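Local atomic coordinates of glycoside Hydrolase Family 43_12 (Metagenome, PDB entry 7JVH), a protein that probably hydrolyses glycosidic bonds in arabinose- or xylose-containing plant polysaccharides, as a gut-metagenome member of glycoside hydrolase family 43. Residues C67-D72 with Y131-Y136; V151-D156 with E212-I217; L473-E478 with Q482-E487. All coordinates share one frame; numbering follows the deposited sequence.

Contact 1: C67-D72 with Y131-Y136; sequences CRKGDD and YNDTFY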
loop_
_atom_site.group_PDB
_atom_site.type_symbol
_atom_site.label_atom_id
_atom_site.label_comp_id
_atom_site.label_asym_id
_atom_site.label_seq_id
_atom_site.Cartn_x
_atom_site.Cartn_y
_atom_site.Cartn_z
ATOM N N CYS A 67 -7.066 -5.812 -13.647
ATOM C CA CYS A 67 -7.845 -6.623 -14.549
ATOM C C CYS A 67 -8.937 -5.769 -15.212
ATOM O O CYS A 67 -9.230 -4.661 -14.761
ATOM C CB CYS A 67 -8.459 -7.783 -13.793
ATOM S SG CYS A 67 -9.879 -7.343 -12.791
ATOM N N ARG A 68 -9.538 -6.317 -16.277
ATOM C CA ARG A 68 -10.606 -5.658 -17.006
ATOM C C ARG A 68 -11.790 -6.583 -17.247
ATOM O O ARG A 68 -11.615 -7.747 -17.597
ATOM C CB ARG A 68 -10.083 -5.143 -18.351
ATOM C CG ARG A 68 -11.123 -4.417 -19.194
ATOM C CD ARG A 68 -10.503 -3.820 -20.448
ATOM N NE ARG A 68 -11.504 -3.666 -21.499
ATOM C CZ ARG A 68 -11.315 -3.030 -22.648
ATOM N NH1 ARG A 68 -10.131 -2.490 -22.950
ATOM N NH2 ARG A 68 -12.312 -2.933 -23.518
ATOM N N LYS A 69 -12.996 -6.039 -17.037
ATOM C CA LYS A 69 -14.251 -6.624 -17.495
ATOM C C LYS A 69 -15.016 -5.544 -18.265
ATOM O O LYS A 69 -15.420 -4.531 -17.679
ATOM C CB LYS A 69 -15.083 -7.122 -16.316
ATOM C CG LYS A 69 -16.400 -7.750 -16.730
ATOM C CD LYS A 69 -17.329 -7.949 -15.560
ATOM C CE LYS A 69 -18.633 -8.561 -16.015
ATOM N NZ LYS A 69 -19.587 -8.671 -14.886
ATOM N N GLY A 70 -15.190 -5.760 -19.576
ATOM C CA GLY A 70 -15.871 -4.822 -20.455
ATOM C C GLY A 70 -15.223 -3.447 -20.452
ATOM O O GLY A 70 -14.020 -3.316 -20.739
ATOM N N ASP A 71 -16.015 -2.421 -20.112
ATOM C CA ASP A 71 -15.537 -1.040 -19.998
ATOM C C ASP A 71 -14.859 -0.726 -18.671
ATOM O O ASP A 71 -14.305 0.366 -18.521
ATOM C CB ASP A 71 -16.698 -0.047 -20.175
ATOM C CG ASP A 71 -17.347 -0.137 -21.538
ATOM O OD1 ASP A 71 -16.702 -0.665 -22.477
ATOM O OD2 ASP A 71 -18.500 0.337 -21.664
ATOM N N ASP A 72 -14.912 -1.671 -17.719
ATOM C CA ASP A 72 -14.493 -1.443 -16.331
ATOM C C ASP A 72 -13.137 -2.058 -15.976
ATOM O O ASP A 72 -12.893 -3.242 -16.246
ATOM C CB ASP A 72 -15.556 -1.992 -15.385
ATOM C CG ASP A 72 -16.859 -1.258 -15.499
ATOM O OD1 ASP A 72 -16.841 -0.020 -15.340
ATOM O OD2 ASP A 72 -17.892 -1.914 -15.727
ATOM N N TYR A 131 -14.936 -16.758 -18.759
ATOM C CA TYR A 131 -15.555 -18.058 -19.041
ATOM C C TYR A 131 -16.610 -18.446 -18.006
ATOM O O TYR A 131 -17.575 -19.122 -18.345
ATOM C CB TYR A 131 -14.493 -19.152 -19.188
ATOM C CG TYR A 131 -13.448 -18.830 -20.234
ATOM C CD1 TYR A 131 -13.745 -18.901 -21.603
ATOM C CD2 TYR A 131 -12.177 -18.414 -19.861
ATOM C CE1 TYR A 131 -12.798 -18.578 -22.555
ATOM C CE2 TYR A 131 -11.220 -18.113 -20.810
ATOM C CZ TYR A 131 -11.535 -18.198 -22.155
ATOM O OH TYR A 131 -10.583 -17.895 -23.098
ATOM N N ASN A 132 -16.416 -18.015 -16.753
ATOM C CA ASN A 132 -17.414 -18.186 -15.688
ATOM C C ASN A 132 -17.848 -16.857 -15.044
ATOM O O ASN A 132 -18.385 -16.846 -13.952
ATOM C CB ASN A 132 -16.913 -19.175 -14.622
ATOM C CG ASN A 132 -15.816 -18.598 -13.747
ATOM O OD1 ASN A 132 -15.386 -17.463 -13.935
ATOM N ND2 ASN A 132 -15.356 -19.382 -12.778
ATOM N N ASP A 133 -17.600 -15.746 -15.745
ATOM C CA ASP A 133 -18.030 -14.410 -15.350
ATOM C C ASP A 133 -17.814 -14.155 -13.846
ATOM O O ASP A 133 -18.720 -13.703 -13.137
ATOM C CB ASP A 133 -19.501 -14.184 -15.770
ATOM C CG ASP A 133 -19.972 -12.750 -15.599
ATOM O OD1 ASP A 133 -19.142 -11.819 -15.549
ATOM O OD2 ASP A 133 -21.201 -12.553 -15.525
ATOM N N THR A 134 -16.594 -14.443 -13.373
ATOM C CA THR A 134 -16.259 -14.422 -11.953
ATOM C C THR A 134 -14.943 -13.722 -11.720
ATOM O O THR A 134 -14.000 -13.911 -12.485
ATOM C CB THR A 134 -16.149 -15.846 -11.353
ATOM O OG1 THR A 134 -17.311 -16.617 -11.702
ATOM C CG2 THR A 134 -16.037 -15.775 -9.822
ATOM N N PHE A 135 -14.899 -12.925 -10.649
ATOM C CA PHE A 135 -13.686 -12.235 -10.204
ATOM C C PHE A 135 -12.943 -13.070 -9.146
ATOM O O PHE A 135 -13.542 -13.857 -8.416
ATOM C CB PHE A 135 -14.025 -10.847 -9.658
ATOM C CG PHE A 135 -14.486 -9.865 -10.709
ATOM C CD1 PHE A 135 -15.824 -9.825 -11.119
ATOM C CD2 PHE A 135 -13.591 -8.973 -11.283
ATOM C CE1 PHE A 135 -16.244 -8.925 -12.080
ATOM C CE2 PHE A 135 -14.006 -8.069 -12.244
ATOM C CZ PHE A 135 -15.334 -8.044 -12.645
ATOM N N TYR A 136 -11.625 -12.860 -9.076
ATOM C CA TYR A 136 -10.698 -13.583 -8.207
ATOM C C TYR A 136 -9.675 -12.596 -7.647
ATOM O O TYR A 136 -9.041 -11.859 -8.399
ATOM C CB TYR A 136 -9.962 -14.654 -9.013
ATOM C CG TYR A 136 -10.814 -15.826 -9.438
ATOM C CD1 TYR A 136 -11.516 -15.813 -10.646
ATOM C CD2 TYR A 136 -10.898 -16.960 -8.642
ATOM C CE1 TYR A 136 -12.292 -16.889 -11.029
ATOM C CE2 TYR A 136 -11.667 -18.058 -9.022
ATOM C CZ TYR A 136 -12.366 -18.016 -10.217
ATOM O OH TYR A 136 -13.130 -19.082 -10.615
#

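Contact 2: V151-D156 with E212-I217; sequences VVKTKD and EKDQII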
loop_
_atom_site.group_PDB
_atom_site.type_symbol
_atom_site.label_atom_id
_atom_site.label_comp_id
_atom_site.label_asym_id
_atom_site.label_seq_id
_atom_site.Cartn_x
_atom_site.Cartn_y
_atom_site.Cartn_z
ATOM N N VAL A 151 -7.287 -17.399 -1.868
ATOM C CA VAL A 151 -8.033 -16.680 -2.885
ATOM C C VAL A 151 -9.453 -16.367 -2.398
ATOM O O VAL A 151 -10.054 -17.161 -1.674
ATOM C CB VAL A 151 -8.055 -17.463 -4.229
ATOM C CG1 VAL A 151 -8.775 -18.787 -4.101
ATOM C CG2 VAL A 151 -8.684 -16.629 -5.340
ATOM N N VAL A 152 -9.962 -15.191 -2.781
ATOM C CA VAL A 152 -11.356 -14.799 -2.556
ATOM C C VAL A 152 -12.022 -14.459 -3.898
ATOM O O VAL A 152 -11.350 -14.070 -4.855
ATOM C CB VAL A 152 -11.481 -13.609 -1.580
ATOM C CG1 VAL A 152 -10.851 -13.929 -0.232
ATOM C CG2 VAL A 152 -10.842 -12.370 -2.148
ATOM N N LYS A 153 -13.348 -14.615 -3.947
ATOM C CA LYS A 153 -14.122 -14.521 -5.182
ATOM C C LYS A 153 -15.344 -13.631 -5.046
ATOM O O LYS A 153 -15.842 -13.418 -3.954
ATOM C CB LYS A 153 -14.583 -15.913 -5.623
ATOM C CG LYS A 153 -13.451 -16.890 -5.837
ATOM C CD LYS A 153 -13.855 -18.079 -6.687
ATOM C CE LYS A 153 -14.912 -18.948 -6.073
ATOM N NZ LYS A 153 -15.242 -20.038 -7.022
ATOM N N THR A 154 -15.832 -13.145 -6.191
ATOM C CA THR A 154 -17.060 -12.357 -6.273
ATOM C C THR A 154 -17.579 -12.278 -7.703
ATOM O O THR A 154 -16.810 -12.384 -8.656
ATOM C CB THR A 154 -16.862 -10.924 -5.737
ATOM O OG1 THR A 154 -18.125 -10.258 -5.712
ATOM C CG2 THR A 154 -15.908 -10.130 -6.603
ATOM N N LYS A 155 -18.898 -12.097 -7.838
ATOM C CA LYS A 155 -19.527 -11.768 -9.115
ATOM C C LYS A 155 -19.532 -10.262 -9.435
ATOM O O LYS A 155 -19.716 -9.885 -10.589
ATOM C CB LYS A 155 -20.963 -12.309 -9.159
ATOM C CG LYS A 155 -21.073 -13.826 -9.087
ATOM C CD LYS A 155 -20.513 -14.523 -10.334
ATOM C CE LYS A 155 -21.590 -15.107 -11.239
ATOM N NZ LYS A 155 -21.043 -16.233 -12.050
ATOM N N ASP A 156 -19.311 -9.431 -8.407
ATOM C CA ASP A 156 -19.476 -7.987 -8.468
ATOM C C ASP A 156 -18.739 -7.351 -7.286
ATOM O O ASP A 156 -19.221 -7.386 -6.155
ATOM C CB ASP A 156 -20.969 -7.645 -8.455
ATOM C CG ASP A 156 -21.241 -6.131 -8.432
ATOM O OD1 ASP A 156 -20.305 -5.321 -8.651
ATOM O OD2 ASP A 156 -22.413 -5.754 -8.197
ATOM N N GLU A 212 -13.817 -25.923 -9.801
ATOM C CA GLU A 212 -14.875 -26.413 -8.916
ATOM C C GLU A 212 -14.442 -26.327 -7.457
ATOM O O GLU A 212 -15.143 -25.750 -6.640
ATOM C CB GLU A 212 -15.286 -27.836 -9.290
ATOM C CG GLU A 212 -15.826 -27.937 -10.713
ATOM C CD GLU A 212 -14.737 -28.017 -11.788
ATOM O OE1 GLU A 212 -13.711 -28.691 -11.547
ATOM O OE2 GLU A 212 -14.892 -27.385 -12.857
ATOM N N LYS A 213 -13.258 -26.866 -7.153
ATOM C CA LYS A 213 -12.745 -26.971 -5.785
ATOM C C LYS A 213 -11.943 -25.750 -5.302
ATOM O O LYS A 213 -11.700 -25.618 -4.112
ATOM C CB LYS A 213 -11.887 -28.241 -5.648
ATOM C CG LYS A 213 -12.555 -29.501 -5.015
ATOM C CD LYS A 213 -13.884 -29.940 -5.638
ATOM C CE LYS A 213 -14.937 -30.269 -4.572
ATOM N NZ LYS A 213 -15.287 -29.040 -3.780
ATOM N N ASP A 214 -11.539 -24.880 -6.228
ATOM C CA ASP A 214 -10.679 -23.734 -5.926
ATOM C C ASP A 214 -9.447 -24.195 -5.150
ATOM O O ASP A 214 -9.211 -23.787 -4.017
ATOM C CB ASP A 214 -11.454 -22.649 -5.176
ATOM C CG ASP A 214 -12.415 -21.887 -6.073
ATOM O OD1 ASP A 214 -11.957 -21.247 -7.034
ATOM O OD2 ASP A 214 -13.628 -21.931 -5.815
ATOM N N GLN A 215 -8.684 -25.081 -5.791
ATOM C CA GLN A 215 -7.486 -25.689 -5.232
ATOM C C GLN A 215 -6.629 -26.203 -6.389
ATOM O O GLN A 215 -7.170 -26.608 -7.425
ATOM C CB GLN A 215 -7.866 -26.844 -4.293
ATOM C CG GLN A 215 -6.696 -27.476 -3.558
ATOM C CD GLN A 215 -5.988 -26.498 -2.645
ATOM O OE1 GLN A 215 -4.968 -25.900 -3.031
ATOM N NE2 GLN A 215 -6.521 -26.320 -1.430
ATOM N N ILE A 216 -5.302 -26.164 -6.212
ATOM C CA ILE A 216 -4.368 -26.725 -7.180
ATOM C C ILE A 216 -4.567 -28.242 -7.268
ATOM O O ILE A 216 -5.023 -28.860 -6.301
ATOM C CB ILE A 216 -2.891 -26.364 -6.858
ATOM C CG1 ILE A 216 -2.474 -26.729 -5.416
ATOM C CG2 ILE A 216 -2.668 -24.869 -7.052
ATOM C CD1 ILE A 216 -2.264 -28.203 -5.150
ATOM N N ILE A 217 -4.274 -28.822 -8.440
ATOM C CA ILE A 217 -4.322 -30.265 -8.632
ATOM C C ILE A 217 -2.953 -30.843 -8.277
ATOM O O ILE A 217 -1.953 -30.515 -8.920
ATOM C CB ILE A 217 -4.724 -30.674 -10.072
ATOM C CG1 ILE A 217 -6.178 -30.279 -10.360
ATOM C CG2 ILE A 217 -4.598 -32.182 -10.266
ATOM C CD1 ILE A 217 -6.353 -28.869 -10.860
#

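Contact 3: L473-E478 with Q482-E487; sequences LTVQTE and QVLVLE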
loop_
_atom_site.group_PDB
_atom_site.type_symbol
_atom_site.label_atom_id
_atom_site.label_comp_id
_atom_site.label_asym_id
_atom_site.label_seq_id
_atom_site.Cartn_x
_atom_site.Cartn_y
_atom_site.Cartn_z
ATOM N N LEU A 473 1.879 13.075 19.555
ATOM C CA LEU A 473 1.558 14.270 20.326
ATOM C C LEU A 473 0.155 14.090 20.866
ATOM O O LEU A 473 -0.789 13.949 20.105
ATOM C CB LEU A 473 1.611 15.511 19.440
ATOM C CG LEU A 473 1.237 16.865 20.077
ATOM C CD1 LEU A 473 2.308 17.344 21.057
ATOM C CD2 LEU A 473 1.011 17.923 19.005
ATOM N N THR A 474 0.024 14.081 22.194
ATOM C CA THR A 474 -1.235 13.804 22.869
ATOM C C THR A 474 -1.522 14.852 23.952
ATOM O O THR A 474 -0.605 15.312 24.653
ATOM C CB THR A 474 -1.220 12.407 23.538
ATOM O OG1 THR A 474 -0.093 12.319 24.414
ATOM C CG2 THR A 474 -1.107 11.289 22.522
ATOM N N VAL A 475 -2.804 15.223 24.073
ATOM C CA VAL A 475 -3.329 15.900 25.240
ATOM C C VAL A 475 -3.536 14.818 26.273
ATOM O O VAL A 475 -4.061 13.762 25.961
ATOM C CB VAL A 475 -4.675 16.625 24.957
ATOM C CG1 VAL A 475 -5.272 17.269 26.203
ATOM C CG2 VAL A 475 -4.500 17.648 23.856
ATOM N N GLN A 476 -3.111 15.099 27.509
ATOM C CA GLN A 476 -3.283 14.210 28.653
ATOM C C GLN A 476 -3.755 15.041 29.841
ATOM O O GLN A 476 -3.858 16.244 29.730
ATOM C CB GLN A 476 -1.966 13.507 28.964
ATOM C CG GLN A 476 -1.453 12.666 27.805
ATOM C CD GLN A 476 -0.153 11.954 28.109
ATOM O OE1 GLN A 476 0.162 11.680 29.256
ATOM N NE2 GLN A 476 0.616 11.665 27.074
ATOM N N THR A 477 -4.046 14.370 30.961
ATOM C CA THR A 477 -4.500 15.017 32.192
ATOM C C THR A 477 -3.535 14.718 33.336
ATOM O O THR A 477 -3.025 13.611 33.451
ATOM C CB THR A 477 -5.908 14.550 32.624
ATOM O OG1 THR A 477 -6.820 14.599 31.512
ATOM C CG2 THR A 477 -6.453 15.420 33.759
ATOM N N GLU A 478 -3.293 15.737 34.168
ATOM C CA GLU A 478 -2.457 15.656 35.362
ATOM C C GLU A 478 -3.037 16.650 36.365
ATOM O O GLU A 478 -2.932 17.857 36.172
ATOM C CB GLU A 478 -1.002 15.996 35.041
ATOM C CG GLU A 478 -0.363 15.054 34.027
ATOM C CD GLU A 478 1.105 15.343 33.765
ATOM O OE1 GLU A 478 1.704 16.160 34.476
ATOM O OE2 GLU A 478 1.656 14.760 32.822
ATOM N N GLN A 482 -5.024 19.747 31.881
ATOM C CA GLN A 482 -4.522 19.079 30.696
ATOM C C GLN A 482 -3.117 19.536 30.347
ATOM O O GLN A 482 -2.739 20.667 30.615
ATOM C CB GLN A 482 -5.487 19.230 29.523
ATOM C CG GLN A 482 -6.719 18.342 29.625
ATOM C CD GLN A 482 -7.612 18.733 30.767
ATOM O OE1 GLN A 482 -7.869 19.903 30.939
ATOM N NE2 GLN A 482 -8.079 17.779 31.544
ATOM N N VAL A 483 -2.357 18.625 29.728
ATOM C CA VAL A 483 -0.985 18.851 29.304
ATOM C C VAL A 483 -0.842 18.307 27.886
ATOM O O VAL A 483 -1.631 17.479 27.458
ATOM C CB VAL A 483 0.009 18.141 30.233
ATOM C CG1 VAL A 483 -0.089 18.703 31.625
ATOM C CG2 VAL A 483 -0.251 16.631 30.233
ATOM N N LEU A 484 0.169 18.787 27.163
ATOM C CA LEU A 484 0.515 18.231 25.878
ATOM C C LEU A 484 1.855 17.542 25.980
ATOM O O LEU A 484 2.807 18.105 26.514
ATOM C CB LEU A 484 0.548 19.300 24.769
ATOM C CG LEU A 484 -0.749 19.726 24.108
ATOM C CD1 LEU A 484 -0.434 20.835 23.111
ATOM C CD2 LEU A 484 -1.446 18.556 23.427
ATOM N N VAL A 485 1.911 16.309 25.461
ATOM C CA VAL A 485 3.094 15.479 25.515
ATOM C C VAL A 485 3.468 15.032 24.091
ATOM O O VAL A 485 2.626 14.538 23.344
ATOM C CB VAL A 485 2.873 14.267 26.443
ATOM C CG1 VAL A 485 4.112 13.365 26.493
ATOM C CG2 VAL A 485 2.499 14.738 27.845
ATOM N N LEU A 486 4.736 15.255 23.734
ATOM C CA LEU A 486 5.311 14.805 22.494
ATOM C C LEU A 486 6.286 13.666 22.830
ATOM O O LEU A 486 7.220 13.853 23.620
ATOM C CB LEU A 486 6.038 15.944 21.794
ATOM C CG LEU A 486 6.638 15.705 20.407
ATOM C CD1 LEU A 486 5.602 15.361 19.363
ATOM C CD2 LEU A 486 7.401 16.958 19.985
ATOM N N GLU A 487 6.048 12.493 22.228
ATOM C CA GLU A 487 6.856 11.313 22.440
ATOM C C GLU A 487 7.352 10.753 21.128
ATOM O O GLU A 487 6.650 10.798 20.109
ATOM C CB GLU A 487 6.041 10.241 23.156
ATOM C CG GLU A 487 5.886 10.471 24.666
ATOM C CD GLU A 487 4.807 9.608 25.280
ATOM O OE1 GLU A 487 3.934 9.088 24.534
ATOM O OE2 GLU A 487 4.831 9.446 26.514
HETATM O O HOH W 1 2.655 9.511 28.091
#

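Contact 1: C67-D72 with Y131-Y136
At a seam between two neighbouring blades of the five-bladed beta-propeller characteristic of family 43, Cys67 and Lys69 from the first strand of one blade meet Asp133 and Phe135 from the next. The backbones stay well apart, with the CA atoms of Cys67 and Phe135 9.2 Å from each other, and the two sheets are joined here through side chains. Phe135 is the shared element. Its CE2 corner lies 4.2 Å from Cys67 SG, and the sulfur approaches the edge of the ring, 82° off the ring normal, as a sulfur-aromatic contact. The adjacent corner, CZ, meets the aliphatic part of Lys69, with Lys69 CD 3.5 Å from Phe135 CZ; the two side chains cross at about a right angle. Tyr74, edge-to-face, and Tyr128 extend the aromatic cluster around Phe135.

Beyond the ring, the fully extended lysine carries its ammonium on to Asp133. With CG set opposite the backbone N (chi1 -180°), Lys69 runs straight out from its strand and brings NZ to 3.2 Å from Asp133 OD1, a salt bridge with a weak hydrogen bond. The same oxygen takes a hydrogen bond from Tyr128 OH. Asp133 itself belongs to a G1 beta bulge, formed with Thr134 opposite Asn129, while Lys69 opens a type II' turn that ends at Asp72, in which Gly70 takes the positive phi.

The chemistry is thus graded along a single lysine: its methylenes pack against a buried phenyl ring, and its charge ends where both partners are partly exposed. Since Asp133 OD1 is shared with a tyrosine hydroxyl and the ionic bond is weak, apolar contact with Phe135 probably contributes much of the cohesion at this seam.

Contact 2: V151-D156 with E212-I217
Lys153 and Asp214 carry an ionic link between two adjacent propeller blades, reaching toward each other from opposite directions. The charged interaction is a salt bridge in which Lys153 NZ donates to Asp214 OD2 at 2.8 Å, using the syn lone pair of that oxygen. The second carboxylate oxygen is more distant, with Lys153 NZ 3.5 Å from Asp214 OD1, and it has a hydrogen bond of its own to Tyr209 OH. Each oxygen therefore has its own polar partner, which should hold the carboxylate against rotation.

The nonpolar part of the contact comes from the lysine chain. A bend at chi3 (-64°) lays the last methylenes against the carboxylate, with Lys153 CE 3.3 Å from Asp214 OD2. Phe165 and Tyr136 both touch Lys153 and Asp214, lending the ion pair an aromatic surround.

Backbone geometry sets the acid in place: Asp214 and Gln215 form a G1 beta bulge opposite Asp210.

A methionine in place of Lys153 would probably leave the buried carboxylate of Asp214 without its cationic mate and freer to turn about its bond to Tyr209. The chemistry implies a directed ion pair, in which the nearby ammonium is likely to favour the ionised form of a buried aspartate.

Contact 3: L473-E478 with Q482-E487
Val475 and Leu484 pack side chain to side chain on the apolar, closely packed face of this antiparallel beta hairpin. They form a non-hydrogen-bonded pair, as do Leu473 and Leu486, where Leu473 CB lies 4.0 Å from Leu486 CD1. Alternating with these pairs, the hydrogen-bonded pairs Thr474-Val485 and Gln476-Val483 each join the backbones by two reciprocal N-H...O bonds. The strands twist noticeably, their directions being 145° apart.

The other face, bearing Thr474, Gln476, Val483 and Val485, is more polar and reaches water. Gln476 has CG opposite its carbonyl carbon (chi1 -60°) and then extends, which carries the amide across Val485 at about a right angle, with Gln476 NE2 3.5 Å from Val485 CB. The amide is aimed by an almost straight bond, 176° at the hydrogen, from Gln476 NE2 to Thr474 OG1 at 2.8 Å; the hydroxyl lies in the amide plane. A water accepts from the same nitrogen, Gln476 NE2, at 3.1 Å and donates to Glu487 OE2 at 2.7 Å, spanning the two strands. Near the turn, Glu478 swings over Val483, with OE2 3.7 Å from Val483 CG2, on its way to a salt bridge with Lys505. At the turn end of the leucine-bearing face, Thr477 and Gln482 lie side by side, joined by a weak bond from NE2 to OG1; Thr477 OG1 has a stronger partner in Tyr451, while Gln482 OE1 accepts from Leu511 N.

The hairpin forms the fourth and fifth strands of a six-stranded sheet, with the edge strand 501-507 beside 482-489 and strand 458-464 beside 469-477. Its leucine-rich face packs on Leu517 and Phe528 of strands 515-522 and 525-531, which belong to the opposing sheet of the concanavalin A-like beta-sandwich.

In the fold
Contacts 1 and 2 are consecutive seams of one propeller, their centres about 14 Å apart. Strands 134-142 and 148-154, one from each contact, are neighbours in a single blade: Phe135 N lies 2.8 Å from Thr154 O, probably as a hydrogen bond, and Tyr136 CE2 packs 3.2 Å from Lys153 CD. That blade is thus tied to the preceding one by contact 1 and to the following one by contact 2. Contact 3 belongs to the separate C-terminal sandwich, with nearest atoms about 39 Å from contact 1 and about 35 Å from contact 2. A glycerol, probably from crystallisation, sits about 4 Å from the side chain of Gln476 in contact 3.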